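Local coordinates for MlnE (Bacillus amyloliquefaciens subsp. plantarum, PDB 5D2E), which carries an NADP-bound B-type ketoreductase in this N-terminal piece of a macrolactin assembly-line protein and so probably reduces keto groups of the growing polyketide, at residues P83-D95 and R100-L114. Sequence-based numbering, arbitrary orientation.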
loop_
_atom_site.group_PDB
_atom_site.type_symbol
_atom_site.label_atom_id
_atom_site.label_comp_id
_atom_site.label_asym_id
_atom_site.label_seq_id
_atom_site.Cartn_x
_atom_site.Cartn_y
_atom_site.Cartn_z
ATOM N N PRO A 83 6.934 -17.940 -29.804
ATOM C CA PRO A 83 8.057 -18.167 -28.895
ATOM C C PRO A 83 7.723 -18.056 -27.404
ATOM O O PRO A 83 6.919 -17.217 -27.024
ATOM C CB PRO A 83 9.038 -17.077 -29.247
ATOM C CG PRO A 83 8.630 -16.557 -30.588
ATOM C CD PRO A 83 7.219 -16.934 -30.847
ATOM N N PHE A 84 8.432 -18.839 -26.591
ATOM C CA PHE A 84 8.427 -18.685 -25.140
ATOM C C PHE A 84 9.801 -18.247 -24.689
ATOM O O PHE A 84 10.820 -18.911 -24.953
ATOM C CB PHE A 84 7.975 -20.001 -24.518
ATOM C CG PHE A 84 7.979 -20.019 -23.025
ATOM C CD1 PHE A 84 7.034 -19.310 -22.306
ATOM C CD2 PHE A 84 8.937 -20.742 -22.328
ATOM C CE1 PHE A 84 7.042 -19.344 -20.934
ATOM C CE2 PHE A 84 8.909 -20.802 -20.953
ATOM C CZ PHE A 84 7.972 -20.099 -20.259
ATOM N N ILE A 85 9.880 -17.049 -24.102
ATOM C CA ILE A 85 11.153 -16.497 -23.660
ATOM C C ILE A 85 11.250 -16.619 -22.140
ATOM O O ILE A 85 10.355 -16.139 -21.405
ATOM C CB ILE A 85 11.253 -15.014 -24.069
ATOM C CG1 ILE A 85 10.938 -14.847 -25.578
ATOM C CG2 ILE A 85 12.607 -14.461 -23.688
ATOM C CD1 ILE A 85 11.878 -15.574 -26.559
ATOM N N TYR A 86 12.302 -17.215 -21.650
ATOM C CA TYR A 86 12.424 -17.501 -20.203
ATOM C C TYR A 86 13.687 -16.930 -19.660
ATOM O O TYR A 86 14.810 -17.253 -20.069
ATOM C CB TYR A 86 12.316 -18.990 -19.945
ATOM C CG TYR A 86 12.169 -19.411 -18.527
ATOM C CD1 TYR A 86 13.270 -19.636 -17.744
ATOM C CD2 TYR A 86 10.923 -19.676 -17.974
ATOM C CE1 TYR A 86 13.120 -20.068 -16.426
ATOM C CE2 TYR A 86 10.775 -20.131 -16.677
ATOM C CZ TYR A 86 11.866 -20.287 -15.891
ATOM O OH TYR A 86 11.784 -20.768 -14.580
ATOM N N VAL A 87 13.525 -15.975 -18.766
ATOM C CA VAL A 87 14.620 -15.210 -18.238
ATOM C C VAL A 87 14.820 -15.464 -16.760
ATOM O O VAL A 87 13.901 -15.289 -15.956
ATOM C CB VAL A 87 14.345 -13.704 -18.423
ATOM C CG1 VAL A 87 15.593 -12.873 -18.057
ATOM C CG2 VAL A 87 13.840 -13.421 -19.830
ATOM N N THR A 88 16.043 -15.792 -16.399
ATOM C CA THR A 88 16.399 -16.035 -15.035
ATOM C C THR A 88 17.448 -15.103 -14.532
ATOM O O THR A 88 18.053 -14.333 -15.250
ATOM C CB THR A 88 16.919 -17.499 -14.848
ATOM O OG1 THR A 88 18.106 -17.671 -15.609
ATOM C CG2 THR A 88 15.953 -18.476 -15.278
ATOM N N SER A 89 17.655 -15.151 -13.237
ATOM C CA SER A 89 18.637 -14.352 -12.576
ATOM C C SER A 89 20.086 -14.786 -12.822
ATOM O O SER A 89 20.399 -15.970 -12.760
ATOM C CB SER A 89 18.371 -14.415 -11.073
ATOM O OG SER A 89 19.242 -13.542 -10.465
ATOM N N GLY A 90 20.962 -13.824 -13.076
ATOM C CA GLY A 90 22.383 -14.087 -13.282
ATOM C C GLY A 90 23.235 -12.875 -12.921
ATOM O O GLY A 90 22.714 -11.775 -12.730
ATOM N N GLU A 91 24.549 -13.064 -12.867
ATOM C CA GLU A 91 25.493 -11.958 -12.638
ATOM C C GLU A 91 25.381 -10.953 -13.785
ATOM O O GLU A 91 25.354 -9.761 -13.609
ATOM C CB GLU A 91 26.951 -12.450 -12.611
ATOM C CG GLU A 91 27.252 -13.658 -11.739
ATOM C CD GLU A 91 26.830 -13.465 -10.289
ATOM O OE1 GLU A 91 26.894 -12.319 -9.779
ATOM O OE2 GLU A 91 26.437 -14.475 -9.651
ATOM N N ARG A 92 25.321 -11.476 -14.983
ATOM C CA ARG A 92 25.366 -10.646 -16.168
ATOM C C ARG A 92 24.153 -10.937 -17.063
ATOM O O ARG A 92 23.585 -12.029 -17.025
ATOM C CB ARG A 92 26.583 -11.017 -17.010
ATOM C CG ARG A 92 27.984 -10.848 -16.429
ATOM C CD ARG A 92 29.001 -11.348 -17.484
ATOM N NE ARG A 92 28.677 -12.727 -17.952
ATOM C CZ ARG A 92 28.132 -13.107 -19.138
ATOM N NH1 ARG A 92 27.811 -12.259 -20.121
ATOM N NH2 ARG A 92 27.904 -14.395 -19.353
ATOM N N PHE A 93 23.844 -9.978 -17.928
ATOM C CA PHE A 93 22.938 -10.213 -19.026
ATOM C C PHE A 93 23.600 -11.148 -20.003
ATOM O O PHE A 93 24.739 -10.934 -20.398
ATOM C CB PHE A 93 22.606 -8.943 -19.763
ATOM C CG PHE A 93 21.797 -9.166 -21.005
ATOM C CD1 PHE A 93 20.452 -9.413 -20.921
ATOM C CD2 PHE A 93 22.391 -9.200 -22.233
ATOM C CE1 PHE A 93 19.704 -9.634 -22.053
ATOM C CE2 PHE A 93 21.658 -9.406 -23.394
ATOM C CZ PHE A 93 20.302 -9.635 -23.299
ATOM N N GLU A 94 22.883 -12.165 -20.402
ATOM C CA GLU A 94 23.393 -13.112 -21.409
ATOM C C GLU A 94 22.248 -13.691 -22.207
ATOM O O GLU A 94 21.293 -14.160 -21.633
ATOM C CB GLU A 94 24.170 -14.289 -20.767
ATOM C CG GLU A 94 24.878 -15.131 -21.824
ATOM C CD GLU A 94 25.744 -16.248 -21.236
ATOM O OE1 GLU A 94 26.028 -16.204 -20.031
ATOM O OE2 GLU A 94 26.078 -17.204 -21.959
ATOM N N ASP A 95 22.368 -13.670 -23.522
ATOM C CA ASP A 95 21.497 -14.442 -24.376
ATOM C C ASP A 95 22.000 -15.907 -24.289
ATOM O O ASP A 95 23.073 -16.227 -24.806
ATOM C CB ASP A 95 21.575 -13.905 -25.794
ATOM C CG ASP A 95 20.758 -14.643 -26.764
ATOM O OD1 ASP A 95 20.305 -15.750 -26.476
ATOM O OD2 ASP A 95 20.467 -14.057 -27.870
ATOM N N ARG A 100 16.264 -18.362 -24.099
ATOM C CA ARG A 100 16.681 -18.288 -22.732
ATOM C C ARG A 100 17.597 -17.159 -22.516
ATOM O O ARG A 100 18.517 -16.947 -23.333
ATOM C CB ARG A 100 17.447 -19.575 -22.293
ATOM C CG ARG A 100 16.672 -20.868 -22.458
ATOM C CD ARG A 100 15.530 -20.936 -21.531
ATOM N NE ARG A 100 15.925 -21.101 -20.135
ATOM C CZ ARG A 100 16.089 -22.266 -19.476
ATOM N NH1 ARG A 100 15.978 -23.443 -20.059
ATOM N NH2 ARG A 100 16.409 -22.244 -18.195
ATOM N N PHE A 101 17.425 -16.423 -21.418
ATOM C CA PHE A 101 18.315 -15.361 -21.022
ATOM C C PHE A 101 18.584 -15.392 -19.536
ATOM O O PHE A 101 17.795 -15.927 -18.743
ATOM C CB PHE A 101 17.702 -13.996 -21.321
ATOM C CG PHE A 101 17.502 -13.701 -22.752
ATOM C CD1 PHE A 101 16.375 -14.168 -23.406
ATOM C CD2 PHE A 101 18.402 -12.886 -23.431
ATOM C CE1 PHE A 101 16.163 -13.908 -24.705
ATOM C CE2 PHE A 101 18.195 -12.629 -24.776
ATOM C CZ PHE A 101 17.084 -13.156 -25.422
ATOM N N THR A 102 19.700 -14.791 -19.135
ATOM C CA THR A 102 19.969 -14.435 -17.741
ATOM C C THR A 102 20.179 -12.935 -17.642
ATOM O O THR A 102 20.527 -12.269 -18.638
ATOM C CB THR A 102 21.210 -15.113 -17.125
ATOM O OG1 THR A 102 22.374 -14.664 -17.812
ATOM C CG2 THR A 102 21.115 -16.635 -17.214
ATOM N N MET A 103 19.925 -12.386 -16.453
ATOM C CA MET A 103 20.128 -10.949 -16.238
ATOM C C MET A 103 20.091 -10.661 -14.766
ATOM O O MET A 103 19.656 -11.482 -13.997
ATOM C CB MET A 103 19.044 -10.097 -16.914
ATOM C CG MET A 103 17.631 -10.308 -16.407
ATOM S SD MET A 103 16.356 -9.371 -17.359
ATOM C CE MET A 103 16.765 -7.714 -16.766
ATOM N N ASN A 104 20.506 -9.463 -14.431
ATOM C CA ASN A 104 20.403 -8.916 -13.059
ATOM C C ASN A 104 19.137 -8.064 -13.034
ATOM O O ASN A 104 19.052 -7.037 -13.717
ATOM C CB ASN A 104 21.663 -8.118 -12.744
ATOM C CG ASN A 104 21.703 -7.592 -11.304
ATOM O OD1 ASN A 104 22.788 -7.441 -10.702
ATOM N ND2 ASN A 104 20.541 -7.230 -10.788
ATOM N N PHE A 105 18.113 -8.562 -12.327
ATOM C CA PHE A 105 16.773 -8.001 -12.362
ATOM C C PHE A 105 16.612 -6.612 -11.725
ATOM O O PHE A 105 15.578 -5.964 -11.874
ATOM C CB PHE A 105 15.806 -8.962 -11.681
ATOM C CG PHE A 105 15.562 -10.221 -12.467
ATOM C CD1 PHE A 105 15.087 -10.174 -13.773
ATOM C CD2 PHE A 105 15.768 -11.452 -11.898
ATOM C CE1 PHE A 105 14.845 -11.341 -14.478
ATOM C CE2 PHE A 105 15.523 -12.630 -12.612
ATOM C CZ PHE A 105 15.061 -12.578 -13.868
ATOM N N THR A 106 17.626 -6.236 -11.009
ATOM C CA THR A 106 17.794 -4.860 -10.482
ATOM C C THR A 106 18.488 -3.856 -11.422
ATOM O O THR A 106 18.434 -2.644 -11.158
ATOM C CB THR A 106 18.604 -4.866 -9.146
ATOM O OG1 THR A 106 19.984 -5.079 -9.420
ATOM C CG2 THR A 106 18.193 -5.998 -8.200
ATOM N N LYS A 107 19.156 -4.317 -12.501
ATOM C CA LYS A 107 19.915 -3.402 -13.383
ATOM C C LYS A 107 19.129 -2.965 -14.580
ATOM O O LYS A 107 18.880 -3.756 -15.501
ATOM C CB LYS A 107 21.145 -4.071 -13.916
ATOM C CG LYS A 107 22.393 -3.927 -13.111
ATOM C CD LYS A 107 23.555 -3.947 -14.099
ATOM C CE LYS A 107 24.871 -4.135 -13.353
ATOM N NZ LYS A 107 25.874 -4.824 -14.204
ATOM N N GLY A 108 18.818 -1.676 -14.653
ATOM C CA GLY A 108 18.077 -1.167 -15.774
ATOM C C GLY A 108 18.699 -1.414 -17.108
ATOM O O GLY A 108 17.987 -1.645 -18.118
ATOM N N GLU A 109 20.037 -1.362 -17.120
ATOM C CA GLU A 109 20.811 -1.581 -18.311
ATOM C C GLU A 109 20.536 -2.988 -18.889
ATOM O O GLU A 109 20.603 -3.216 -20.109
ATOM C CB GLU A 109 22.301 -1.485 -17.977
ATOM C CG GLU A 109 22.850 -0.076 -17.713
ATOM C CD GLU A 109 22.584 0.484 -16.312
ATOM O OE1 GLU A 109 22.111 -0.258 -15.400
ATOM O OE2 GLU A 109 22.837 1.715 -16.132
ATOM N N ASP A 110 20.358 -3.947 -18.001
ATOM C CA ASP A 110 20.073 -5.329 -18.463
ATOM C C ASP A 110 18.691 -5.420 -19.122
ATOM O O ASP A 110 18.537 -6.151 -20.102
ATOM C CB ASP A 110 20.228 -6.346 -17.312
ATOM C CG ASP A 110 21.688 -6.607 -16.938
ATOM O OD1 ASP A 110 22.606 -5.899 -17.439
ATOM O OD2 ASP A 110 21.922 -7.487 -16.089
ATOM N N TYR A 111 17.685 -4.693 -18.610
ATOM C CA TYR A 111 16.375 -4.681 -19.281
ATOM C C TYR A 111 16.492 -4.055 -20.643
ATOM O O TYR A 111 15.832 -4.489 -21.601
ATOM C CB TYR A 111 15.287 -4.009 -18.443
ATOM C CG TYR A 111 14.905 -4.730 -17.177
ATOM C CD1 TYR A 111 15.591 -4.518 -16.034
ATOM C CD2 TYR A 111 13.851 -5.653 -17.129
ATOM C CE1 TYR A 111 15.273 -5.154 -14.863
ATOM C CE2 TYR A 111 13.503 -6.295 -15.936
ATOM C CZ TYR A 111 14.205 -6.040 -14.806
ATOM O OH TYR A 111 14.011 -6.622 -13.554
ATOM N N ASP A 112 17.343 -3.027 -20.785
ATOM C CA ASP A 112 17.581 -2.445 -22.108
ATOM C C ASP A 112 18.134 -3.401 -23.074
ATOM O O ASP A 112 17.700 -3.447 -24.249
ATOM C CB ASP A 112 18.533 -1.239 -22.041
ATOM C CG ASP A 112 17.930 -0.090 -21.361
ATOM O OD1 ASP A 112 16.700 0.172 -21.453
ATOM O OD2 ASP A 112 18.724 0.597 -20.705
ATOM N N ALA A 113 19.151 -4.145 -22.615
ATOM C CA ALA A 113 19.786 -5.177 -23.417
ATOM C C ALA A 113 18.782 -6.227 -23.853
ATOM O O ALA A 113 18.764 -6.612 -25.017
ATOM C CB ALA A 113 20.891 -5.853 -22.639
ATOM N N LEU A 114 17.948 -6.697 -22.903
ATOM C CA LEU A 114 16.902 -7.645 -23.242
ATOM C C LEU A 114 15.990 -7.111 -24.339
ATOM O O LEU A 114 15.699 -7.844 -25.286
ATOM C CB LEU A 114 16.040 -7.997 -22.024
ATOM C CG LEU A 114 14.944 -9.028 -22.206
ATOM C CD1 LEU A 114 15.517 -10.401 -22.581
ATOM C CD2 LEU A 114 14.116 -9.147 -20.953
HETATM O O HOH W 1 16.756 -18.764 -18.654
HETATM O O HOH W 2 18.826 -10.616 -10.396
HETATM O O HOH W 3 24.495 -7.493 -14.995
HETATM O O HOH W 4 25.049 -7.265 -17.832
HETATM O O HOH W 5 24.595 -15.872 -17.634
HETATM O O HOH W 6 17.667 -16.527 -26.609
#
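Phe93 lies against both the strand 100-103 and the helix that follows it. Phe93 CB rests 3.8 Å from Asp110 CG. With CG anti to the backbone N (chi1 173°), the Phe93 ring is brought against Ala113 and Leu114 of the helix: its CD1 lies near Thr102 O, its CE1 comes 3.5 Å from Leu114 N, and its CZ is 3.8 Å from Phe101 CD2. Ala113 CB sits over one ring face, 3.6 Å from the centroid of Phe93, a CH-pi contact. The Phe101 ring lies beside that of Phe93, the planes 29° apart but slid so that they barely overlap; Leu114 CD1 lies over one face of Phe101, and Ile85 CG2 approaches its CE1. At the root of Phe93, a water accepts from its N and donates to Asp110 OD1, while Asp110 OD2 takes the Asn104 N-H on its anti lone pair.

Strand 100-103 is hydrogen-bonded on two sides. Parallel strand 84-89 donates Thr88 N to Phe101 O (2.9 Å), and antiparallel strand 94-95 exchanges two bonds with Thr102, Glu94 N reaching Thr102 O at 2.9 Å. A small hairpin at the sheet margin, its inner strand leading into a packed helix, thus extends the N-terminal, Rossmann-like structural subdomain of the ketoreductase, apart from the NADP-binding one.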